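Local coordinates for Adenylate/guanylate cyclase/hydrolase, alpha/beta fold family (Ruegeria pomeroyi, PDB 3MR7), which probably acts as an adenylate cyclase through its class III-type catalytic domain, the part of a longer protein that this chain represents, at residues R5-I10 against I100-I105; T151-Q156 against V167-P172; A13-Y18 against E92-R97. All coordinates share one frame; numbering follows the deposited sequence.

Contact 1. Residues R5-I10 against I100-I105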
loop_
_atom_site.group_PDB
_atom_site.type_symbol
_atom_site.label_atom_id
_atom_site.label_comp_id
_atom_site.label_asym_id
_atom_site.label_seq_id
_atom_site.Cartn_x
_atom_site.Cartn_y
_atom_site.Cartn_z
ATOM N N ARG A 5 -1.180 22.319 20.458
ATOM C CA ARG A 5 -1.631 20.947 20.526
ATOM C C ARG A 5 -3.125 20.976 20.447
ATOM O O ARG A 5 -3.769 21.659 21.217
ATOM C CB ARG A 5 -1.214 20.295 21.850
ATOM C CG ARG A 5 0.292 20.325 22.159
ATOM C CD ARG A 5 0.575 19.757 23.558
ATOM N NE ARG A 5 1.995 19.754 23.889
ATOM C CZ ARG A 5 2.831 18.807 23.488
ATOM N NH1 ARG A 5 2.368 17.811 22.743
ATOM N NH2 ARG A 5 4.119 18.859 23.804
ATOM N N ARG A 6 -3.708 20.264 19.504
ATOM C CA ARG A 6 -5.108 19.966 19.683
ATOM C C ARG A 6 -5.531 18.537 19.269
ATOM O O ARG A 6 -4.739 17.737 18.764
ATOM C CB ARG A 6 -6.005 21.087 19.128
ATOM C CG ARG A 6 -5.990 21.327 17.636
ATOM C CD ARG A 6 -6.974 22.455 17.322
ATOM N NE ARG A 6 -7.268 22.623 15.896
ATOM C CZ ARG A 6 -8.270 22.019 15.258
ATOM N NH1 ARG A 6 -9.070 21.186 15.911
ATOM N NH2 ARG A 6 -8.470 22.239 13.962
ATOM N N LEU A 7 -6.788 18.232 19.545
ATOM C CA LEU A 7 -7.416 16.978 19.181
ATOM C C LEU A 7 -7.948 17.128 17.735
ATOM O O LEU A 7 -8.710 18.041 17.435
ATOM C CB LEU A 7 -8.536 16.749 20.194
ATOM C CG LEU A 7 -9.235 15.445 20.472
ATOM C CD1 LEU A 7 -8.265 14.288 20.501
ATOM C CD2 LEU A 7 -9.894 15.630 21.809
ATOM N N CYS A 8 -7.530 16.265 16.816
ATOM C CA CYS A 8 -7.885 16.504 15.418
ATOM C C CYS A 8 -8.274 15.260 14.681
ATOM O O CYS A 8 -7.828 14.174 15.002
ATOM C CB CYS A 8 -6.729 17.174 14.659
ATOM S SG CYS A 8 -7.062 18.867 14.152
ATOM N N ALA A 9 -9.100 15.438 13.668
ATOM C CA ALA A 9 -9.443 14.361 12.774
ATOM C C ALA A 9 -8.516 14.458 11.567
ATOM O O ALA A 9 -8.591 15.396 10.793
ATOM C CB ALA A 9 -10.882 14.493 12.348
ATOM N N ILE A 10 -7.631 13.493 11.424
ATOM C CA ILE A 10 -6.725 13.452 10.299
ATOM C C ILE A 10 -7.229 12.444 9.268
ATOM O O ILE A 10 -7.708 11.364 9.622
ATOM C CB ILE A 10 -5.324 13.044 10.745
ATOM C CG1 ILE A 10 -4.770 14.082 11.692
ATOM C CG2 ILE A 10 -4.398 12.921 9.573
ATOM C CD1 ILE A 10 -5.227 13.902 13.056
ATOM N N ILE A 100 -8.371 7.390 8.152
ATOM C CA ILE A 100 -8.806 8.483 9.001
ATOM C C ILE A 100 -8.503 8.084 10.421
ATOM O O ILE A 100 -8.745 6.959 10.779
ATOM C CB ILE A 100 -10.306 8.699 8.877
ATOM C CG1 ILE A 100 -10.647 9.056 7.440
ATOM C CG2 ILE A 100 -10.746 9.801 9.812
ATOM C CD1 ILE A 100 -12.083 9.277 7.217
ATOM N N ASN A 101 -7.958 8.986 11.224
ATOM C CA ASN A 101 -7.666 8.671 12.617
ATOM C C ASN A 101 -7.930 9.890 13.491
ATOM O O ASN A 101 -8.261 10.947 12.983
ATOM C CB ASN A 101 -6.225 8.193 12.757
ATOM C CG ASN A 101 -5.869 7.832 14.183
ATOM O OD1 ASN A 101 -6.690 7.289 14.919
ATOM N ND2 ASN A 101 -4.641 8.134 14.586
ATOM N N ILE A 102 -7.787 9.742 14.802
ATOM C CA ILE A 102 -7.906 10.873 15.709
ATOM C C ILE A 102 -6.819 10.874 16.796
ATOM O O ILE A 102 -6.291 9.825 17.172
ATOM C CB ILE A 102 -9.309 10.930 16.291
ATOM C CG1 ILE A 102 -10.232 11.631 15.311
ATOM C CG2 ILE A 102 -9.333 11.683 17.597
ATOM C CD1 ILE A 102 -11.673 11.311 15.560
ATOM N N GLY A 103 -6.444 12.052 17.271
ATOM C CA GLY A 103 -5.456 12.127 18.327
ATOM C C GLY A 103 -5.168 13.550 18.748
ATOM O O GLY A 103 -5.628 14.491 18.108
ATOM N N ASP A 104 -4.444 13.700 19.857
ATOM C CA ASP A 104 -3.762 14.948 20.168
ATOM C C ASP A 104 -2.529 15.006 19.256
ATOM O O ASP A 104 -1.650 14.165 19.341
ATOM C CB ASP A 104 -3.320 14.979 21.633
ATOM C CG ASP A 104 -4.486 15.129 22.614
ATOM O OD1 ASP A 104 -5.602 15.483 22.189
ATOM O OD2 ASP A 104 -4.279 14.895 23.825
ATOM N N ILE A 105 -2.479 15.966 18.348
ATOM C CA ILE A 105 -1.308 16.116 17.507
ATOM C C ILE A 105 -0.908 17.558 17.591
ATOM O O ILE A 105 -1.703 18.382 18.004
ATOM C CB ILE A 105 -1.615 15.802 16.053
ATOM C CG1 ILE A 105 -2.258 17.002 15.383
ATOM C CG2 ILE A 105 -2.568 14.642 15.970
ATOM C CD1 ILE A 105 -3.723 17.032 15.600
#

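Contact 2. Residues T151-Q156 against V167-P172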
loop_
_atom_site.group_PDB
_atom_site.type_symbol
_atom_site.label_atom_id
_atom_site.label_comp_id
_atom_site.label_asym_id
_atom_site.label_seq_id
_atom_site.Cartn_x
_atom_site.Cartn_y
_atom_site.Cartn_z
ATOM N N THR A 151 -16.584 -2.924 9.110
ATOM C CA THR A 151 -16.224 -4.239 9.540
ATOM C C THR A 151 -14.886 -4.240 10.264
ATOM O O THR A 151 -13.898 -3.766 9.722
ATOM C CB THR A 151 -16.008 -5.068 8.323
ATOM O OG1 THR A 151 -17.237 -5.132 7.609
ATOM C CG2 THR A 151 -15.532 -6.455 8.716
ATOM N N ASP A 152 -14.863 -4.795 11.471
ATOM C CA ASP A 152 -13.645 -4.946 12.240
ATOM C C ASP A 152 -12.627 -5.689 11.375
ATOM O O ASP A 152 -12.938 -6.686 10.753
ATOM C CB ASP A 152 -13.948 -5.691 13.560
ATOM C CG ASP A 152 -12.748 -5.795 14.495
ATOM O OD1 ASP A 152 -11.577 -5.814 14.043
ATOM O OD2 ASP A 152 -12.986 -5.883 15.718
ATOM N N LEU A 153 -11.406 -5.179 11.333
ATOM C CA LEU A 153 -10.344 -5.760 10.533
ATOM C C LEU A 153 -9.266 -6.350 11.424
ATOM O O LEU A 153 -8.337 -6.961 10.943
ATOM C CB LEU A 153 -9.702 -4.664 9.701
ATOM C CG LEU A 153 -9.643 -5.000 8.237
ATOM C CD1 LEU A 153 -11.013 -5.486 7.835
ATOM C CD2 LEU A 153 -9.221 -3.782 7.457
ATOM N N GLY A 154 -9.365 -6.124 12.724
ATOM C CA GLY A 154 -8.350 -6.599 13.628
ATOM C C GLY A 154 -7.259 -5.584 13.908
ATOM O O GLY A 154 -7.422 -4.375 13.692
ATOM N N LEU A 155 -6.140 -6.088 14.416
ATOM C CA LEU A 155 -5.071 -5.241 14.901
ATOM C C LEU A 155 -4.021 -4.991 13.845
ATOM O O LEU A 155 -3.770 -5.811 12.958
ATOM C CB LEU A 155 -4.439 -5.832 16.157
ATOM C CG LEU A 155 -5.497 -6.081 17.240
ATOM C CD1 LEU A 155 -4.847 -6.679 18.437
ATOM C CD2 LEU A 155 -6.213 -4.806 17.630
ATOM N N GLN A 156 -3.406 -3.828 13.952
ATOM C CA GLN A 156 -2.472 -3.368 12.962
ATOM C C GLN A 156 -1.304 -2.750 13.712
ATOM O O GLN A 156 -1.489 -1.805 14.487
ATOM C CB GLN A 156 -3.168 -2.315 12.134
ATOM C CG GLN A 156 -2.909 -2.409 10.709
ATOM C CD GLN A 156 -3.261 -3.743 10.186
ATOM O OE1 GLN A 156 -4.216 -4.378 10.646
ATOM N NE2 GLN A 156 -2.486 -4.201 9.221
ATOM N N VAL A 167 -8.542 -1.658 13.515
ATOM C CA VAL A 167 -8.903 -0.967 12.298
ATOM C C VAL A 167 -10.238 -1.454 11.737
ATOM O O VAL A 167 -10.482 -2.658 11.595
ATOM C CB VAL A 167 -7.762 -1.146 11.261
ATOM C CG1 VAL A 167 -8.160 -0.658 9.891
ATOM C CG2 VAL A 167 -6.497 -0.434 11.761
ATOM N N TRP A 168 -11.106 -0.499 11.431
ATOM C CA TRP A 168 -12.412 -0.798 10.867
ATOM C C TRP A 168 -12.413 -0.320 9.437
ATOM O O TRP A 168 -11.821 0.720 9.110
ATOM C CB TRP A 168 -13.484 -0.052 11.637
ATOM C CG TRP A 168 -13.574 -0.493 13.044
ATOM C CD1 TRP A 168 -12.746 -0.146 14.071
ATOM C CD2 TRP A 168 -14.547 -1.375 13.590
ATOM N NE1 TRP A 168 -13.142 -0.759 15.223
ATOM C CE2 TRP A 168 -14.246 -1.523 14.959
ATOM C CE3 TRP A 168 -15.660 -2.046 13.056
ATOM C CZ2 TRP A 168 -15.011 -2.331 15.808
ATOM C CZ3 TRP A 168 -16.417 -2.838 13.893
ATOM C CH2 TRP A 168 -16.090 -2.986 15.256
ATOM N N GLN A 169 -13.094 -1.069 8.586
ATOM C CA GLN A 169 -13.108 -0.768 7.167
ATOM C C GLN A 169 -14.484 -0.784 6.543
ATOM O O GLN A 169 -15.335 -1.609 6.857
ATOM C CB GLN A 169 -12.218 -1.749 6.402
ATOM C CG GLN A 169 -12.083 -1.433 4.922
ATOM C CD GLN A 169 -11.183 -2.407 4.222
ATOM O OE1 GLN A 169 -11.539 -3.574 4.057
ATOM N NE2 GLN A 169 -10.000 -1.950 3.814
ATOM N N TRP A 170 -14.677 0.128 5.616
ATOM C CA TRP A 170 -15.873 0.160 4.829
ATOM C C TRP A 170 -15.480 0.036 3.377
ATOM O O TRP A 170 -14.535 0.679 2.916
ATOM C CB TRP A 170 -16.573 1.481 5.055
ATOM C CG TRP A 170 -17.651 1.741 4.082
ATOM C CD1 TRP A 170 -18.971 1.407 4.198
ATOM C CD2 TRP A 170 -17.514 2.409 2.838
ATOM N NE1 TRP A 170 -19.662 1.824 3.093
ATOM C CE2 TRP A 170 -18.790 2.445 2.242
ATOM C CE3 TRP A 170 -16.438 2.998 2.173
ATOM C CZ2 TRP A 170 -19.013 3.032 1.023
ATOM C CZ3 TRP A 170 -16.654 3.562 0.978
ATOM C CH2 TRP A 170 -17.933 3.581 0.403
ATOM N N VAL A 171 -16.183 -0.819 2.658
ATOM C CA VAL A 171 -16.009 -0.899 1.225
ATOM C C VAL A 171 -17.328 -0.590 0.599
ATOM O O VAL A 171 -18.368 -0.809 1.190
ATOM C CB VAL A 171 -15.565 -2.289 0.740
ATOM C CG1 VAL A 171 -14.403 -2.786 1.563
ATOM C CG2 VAL A 171 -16.723 -3.265 0.790
ATOM N N PRO A 172 -17.286 -0.051 -0.608
ATOM C CA PRO A 172 -18.535 0.251 -1.303
ATOM C C PRO A 172 -19.318 -1.012 -1.575
ATOM O O PRO A 172 -18.749 -2.117 -1.553
ATOM C CB PRO A 172 -18.075 0.895 -2.604
ATOM C CG PRO A 172 -16.588 0.709 -2.635
ATOM C CD PRO A 172 -16.108 0.520 -1.269
HETATM O O HOH W 1 -16.973 -3.823 4.845
#

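Contact 3. Residues A13-Y18 against E92-R97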
loop_
_atom_site.group_PDB
_atom_site.type_symbol
_atom_site.label_atom_id
_atom_site.label_comp_id
_atom_site.label_asym_id
_atom_site.label_seq_id
_atom_site.Cartn_x
_atom_site.Cartn_y
_atom_site.Cartn_z
ATOM N N ALA A 13 -4.978 10.149 2.185
ATOM C CA ALA A 13 -5.414 9.530 0.927
ATOM C C ALA A 13 -4.304 9.402 -0.118
ATOM O O ALA A 13 -3.444 10.265 -0.220
ATOM C CB ALA A 13 -6.608 10.298 0.343
ATOM N N ASP A 14 -4.350 8.330 -0.902
ATOM C CA ASP A 14 -3.386 8.082 -1.981
ATOM C C ASP A 14 -4.135 7.412 -3.121
ATOM O O ASP A 14 -5.277 7.008 -2.972
ATOM C CB ASP A 14 -2.281 7.146 -1.497
ATOM C CG ASP A 14 -0.954 7.295 -2.268
ATOM O OD1 ASP A 14 -0.876 7.911 -3.378
ATOM O OD2 ASP A 14 0.036 6.746 -1.723
HETATM N N MSE A 15 -3.495 7.300 -4.270
HETATM C CA MSE A 15 -4.128 6.684 -5.407
HETATM C C MSE A 15 -3.632 5.266 -5.513
HETATM O O MSE A 15 -2.426 5.020 -5.431
HETATM C CB MSE A 15 -3.753 7.402 -6.686
HETATM C CG MSE A 15 -4.573 6.892 -7.864
HETATM SE SE MSE A 15 -3.915 7.464 -9.612
HETATM C CE MSE A 15 -5.232 6.616 -10.746
ATOM N N ALA A 16 -4.550 4.331 -5.701
ATOM C CA ALA A 16 -4.167 2.934 -5.825
ATOM C C ALA A 16 -3.706 2.693 -7.241
ATOM O O ALA A 16 -4.032 3.472 -8.143
ATOM C CB ALA A 16 -5.346 2.052 -5.537
ATOM N N GLY A 17 -2.958 1.621 -7.445
ATOM C CA GLY A 17 -2.882 1.025 -8.767
ATOM C C GLY A 17 -1.865 1.645 -9.692
ATOM O O GLY A 17 -1.090 2.512 -9.302
ATOM N N TYR A 18 -1.875 1.179 -10.932
ATOM C CA TYR A 18 -1.035 1.732 -11.989
ATOM C C TYR A 18 0.449 1.709 -11.685
ATOM O O TYR A 18 1.116 2.712 -11.820
ATOM C CB TYR A 18 -1.519 3.125 -12.395
ATOM C CG TYR A 18 -2.770 3.024 -13.231
ATOM C CD1 TYR A 18 -2.687 2.679 -14.572
ATOM C CD2 TYR A 18 -4.038 3.197 -12.675
ATOM C CE1 TYR A 18 -3.820 2.537 -15.356
ATOM C CE2 TYR A 18 -5.192 3.043 -13.459
ATOM C CZ TYR A 18 -5.063 2.718 -14.803
ATOM O OH TYR A 18 -6.155 2.573 -15.628
ATOM N N GLU A 92 -8.711 -1.008 -14.915
ATOM C CA GLU A 92 -8.253 0.292 -15.391
ATOM C C GLU A 92 -8.794 1.466 -14.577
ATOM O O GLU A 92 -8.377 2.601 -14.763
ATOM C CB GLU A 92 -8.629 0.484 -16.849
ATOM C CG GLU A 92 -7.927 -0.448 -17.797
ATOM C CD GLU A 92 -8.231 -0.124 -19.253
ATOM O OE1 GLU A 92 -8.418 -1.081 -20.035
ATOM O OE2 GLU A 92 -8.290 1.082 -19.613
ATOM N N ARG A 93 -9.731 1.197 -13.684
ATOM C CA ARG A 93 -10.341 2.269 -12.915
ATOM C C ARG A 93 -9.346 2.971 -11.974
ATOM O O ARG A 93 -8.378 2.375 -11.490
ATOM C CB ARG A 93 -11.532 1.734 -12.128
ATOM C CG ARG A 93 -12.712 1.352 -12.999
ATOM C CD ARG A 93 -13.816 0.760 -12.159
ATOM N NE ARG A 93 -14.823 0.116 -12.991
ATOM C CZ ARG A 93 -15.633 -0.839 -12.559
ATOM N NH1 ARG A 93 -15.544 -1.271 -11.309
ATOM N NH2 ARG A 93 -16.523 -1.368 -13.377
ATOM N N ILE A 94 -9.580 4.251 -11.734
ATOM C CA ILE A 94 -8.790 4.984 -10.763
ATOM C C ILE A 94 -9.475 4.762 -9.435
ATOM O O ILE A 94 -10.678 4.911 -9.336
ATOM C CB ILE A 94 -8.776 6.502 -11.076
ATOM C CG1 ILE A 94 -8.059 6.761 -12.397
ATOM C CG2 ILE A 94 -8.149 7.299 -9.938
ATOM C CD1 ILE A 94 -7.604 8.201 -12.599
ATOM N N GLN A 95 -8.735 4.376 -8.415
ATOM C CA GLN A 95 -9.341 4.320 -7.096
ATOM C C GLN A 95 -8.438 4.906 -6.055
ATOM O O GLN A 95 -7.226 4.672 -6.070
ATOM C CB GLN A 95 -9.642 2.896 -6.688
ATOM C CG GLN A 95 -10.631 2.186 -7.537
ATOM C CD GLN A 95 -10.719 0.706 -7.153
ATOM O OE1 GLN A 95 -9.757 -0.057 -7.319
ATOM N NE2 GLN A 95 -11.853 0.308 -6.609
ATOM N N TYR A 96 -9.030 5.638 -5.128
ATOM C CA TYR A 96 -8.260 6.124 -4.001
ATOM C C TYR A 96 -8.287 5.147 -2.801
ATOM O O TYR A 96 -9.153 4.277 -2.729
ATOM C CB TYR A 96 -8.756 7.503 -3.632
ATOM C CG TYR A 96 -8.507 8.520 -4.723
ATOM C CD1 TYR A 96 -7.231 9.012 -4.964
ATOM C CD2 TYR A 96 -9.543 8.992 -5.506
ATOM C CE1 TYR A 96 -7.005 9.943 -5.956
ATOM C CE2 TYR A 96 -9.338 9.901 -6.485
ATOM C CZ TYR A 96 -8.075 10.389 -6.719
ATOM O OH TYR A 96 -7.890 11.318 -7.732
ATOM N N ARG A 97 -7.304 5.255 -1.906
ATOM C CA ARG A 97 -7.347 4.589 -0.588
ATOM C C ARG A 97 -7.482 5.698 0.443
ATOM O O ARG A 97 -6.946 6.785 0.241
ATOM C CB ARG A 97 -6.061 3.788 -0.317
ATOM C CG ARG A 97 -5.933 2.487 -1.101
ATOM C CD ARG A 97 -4.810 1.697 -0.547
ATOM N NE ARG A 97 -3.642 2.548 -0.517
ATOM C CZ ARG A 97 -2.713 2.540 -1.457
ATOM N NH1 ARG A 97 -2.817 1.683 -2.458
ATOM N NH2 ARG A 97 -1.686 3.382 -1.400
#

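Contact 1. Residues R5-I10 against I100-I105
Arg-6, Cys-8 and Ile-10 pair with Ile-105, Gly-103 and Asn-101 in an antiparallel ladder, whose strand axes come within 4.6 Å and run 163° apart. These are the hydrogen-bonded pairs. Leu-7 with Asp-104 and Ala-9 with Ile-102 are the non-hydrogen-bonded pairs between them. Cys-8 N gives a good bond to Gly-103 O at 2.9 Å, while the return bond from Gly-103 N is weak.

On the face with Leu-7 and Ala-9, Ile-102 is the central apolar group. Its chi1 of -83° turns CG1 anti to the carbonyl carbon, and CG1 meets Ala-9 CB at 4.2 Å. The other branch, Ile-102 CG2, touches Leu-7 CD1 at 4.0 Å. An alanine in place of Ile-102 would probably leave Leu-7 CD1 without its apolar mate and open a gap beside Ala-9. Leu-7 CD1 also lies 3.4 Å from Asp-104 OD1, and these two side chains pass each other at a slant near the exposed end.

The face with Arg-6, Cys-8 and Ile-10 is built differently. Ile-10 and Ile-105 meet tip to tip, CD1 of Ile-10 to CG2 of Ile-105, at 4.0 Å. Within the first strand, Cys-8 SG lies over one face of the Arg-6 guanidinium, near its rim. Arg-6 NH2 forms a salt bridge with Asp-65. The buried Asn-101 amide is held by Ser-135 and by Ala-116 O.

The pair lies in the central sheet of the cyclase domain. Helix 115-126 packs on Ile-10, Asn-101 and Ile-105. Helix 67-84 packs on Ala-9, Ile-100 and Ile-102 of the other face, and Val-138 of helix 136-142 also touches Ile-100 and Ile-102. Strand 59-64 flanks strand 4-15, with Ala-9 bonded to Phe-64.

Contact 2. Residues T151-Q156 against V167-P172
Asp-152 lies against the Trp-168 ring in the tight part of this hairpin. Its CB sits over the six-membered ring, 3.9 Å from the centroid and 15° off the normal, in a CH-pi contact. Asp-152 CA lies over the same ring nearer the rim. With chi1 of -175°, CG of Asp-152 is beside the carbonyl carbon, on the side of the chain that leads to Gly-154. The carboxylate and ring planes are 39° apart. Asp-152 OD1 accepts from Gly-154 N at 2.6 Å, which makes an Asx turn, and OD2 forms a salt bridge with Arg-166.

The other face is packed by aliphatic groups. Leu-153 CD2 meets Gln-169 CB at 3.8 Å and Val-167 CG1 at 4.1 Å. Val-167 CG2 touches Gln-156 CB at 3.8 Å. Val-167 N donates to Gly-154 O at 2.9 Å. Val-167 O accepts from Leu-153 N, though the place of that oxygen is less sure. Two residues facing one in this way are consistent with a beta bulge. Gly-154 has backbone angles at which a CB would press on the carbonyl O of Leu-153.

The outer end is looser. Thr-151 and Gln-169 are joined by two backbone bonds, but Thr-151 is exposed. A water 3.1 Å from Thr-151 OG1 also makes a weak bond to Gln-169 O.

In this chain strand 151-158 is the edge strand, and strand 161-170 joins it to strand 132-135. Val-167 and Gln-169 touch Cys-133. The Trp-168 ring stacks with His-139 of helix 136-142, while its NE1 bonds to Asp-136. Helix 115-126 meets Val-167 and Gln-156, and the Gln-156 amide bonds to Gln-156 of the second subunit. Helix 67-84 packs on Trp-170.

Contact 3. Residues A13-Y18 against E92-R97
Asp-14 and Arg-97 form an antiparallel hydrogen-bonded pair, with Arg-97 N to Asp-14 O at 2.9 Å and Asp-14 N to Arg-97 O at 3.2 Å. Beyond Met-15, Ala-16 N donates to Gln-95 O at 2.7 Å. Farther out, the Tyr-18 hydroxyl donates to Glu-92 O, which lies in the plane of the tyrosine ring; the modelled length is doubtful.

The charged contact is modest. Asp-14 OD2 and Arg-97 NH2 are 3.8 Å apart, a long salt bridge. The side chains lie side by side, pointing the same way, with the carboxylate and guanidinium planes 78° apart. Arg-97 NE pairs with Glu-124. Asp-14 OD1 takes Met-15 N and, across the dimer interface, Ser-19 of the second subunit. The position of Asp-14 corresponds to a metal-binding aspartate of related class III cyclases, but no metal is modelled at it.

The apolar group is Met-15 (selenomethionine), Tyr-96 and Ile-94. Met-15 CB lies 4.2 Å from Tyr-96 CE1. The extended Met-15 chain, its CG anti to the backbone N (chi1 -172°), crosses Ile-94, with Met-15 CG 4.2 Å from Ile-94 CG2.

Helix 27-47 packs on Met-15, Tyr-18, Ile-94 and Tyr-96. Met-81 of helix 67-84 touches Ile-94 and Tyr-96. Ala-13 bonds to Met-60 of strand 59-64, and Leu-21 of the second subunit packs on Tyr-96.

Overall arrangement
Contacts 1 and 3 use the same two strands, 4-15 and 96-107, on opposite sides of the chain's centre. Their centres are about 25 Å apart. Contact 2 is the hairpin that extends the same sheet beyond strand 132-135. Its centre is about 19 Å from that of contact 1 and about 18 Å from that of contact 3. It touches neither; the nearest atoms are about 7 Å and 6 Å away. Contacts 2 and 3 both reach the second subunit, while contact 1 does not. No ligand or metal marks an active site here. By family resemblance, contact 3, which carries Asp-14, is consistent with lying near the active site.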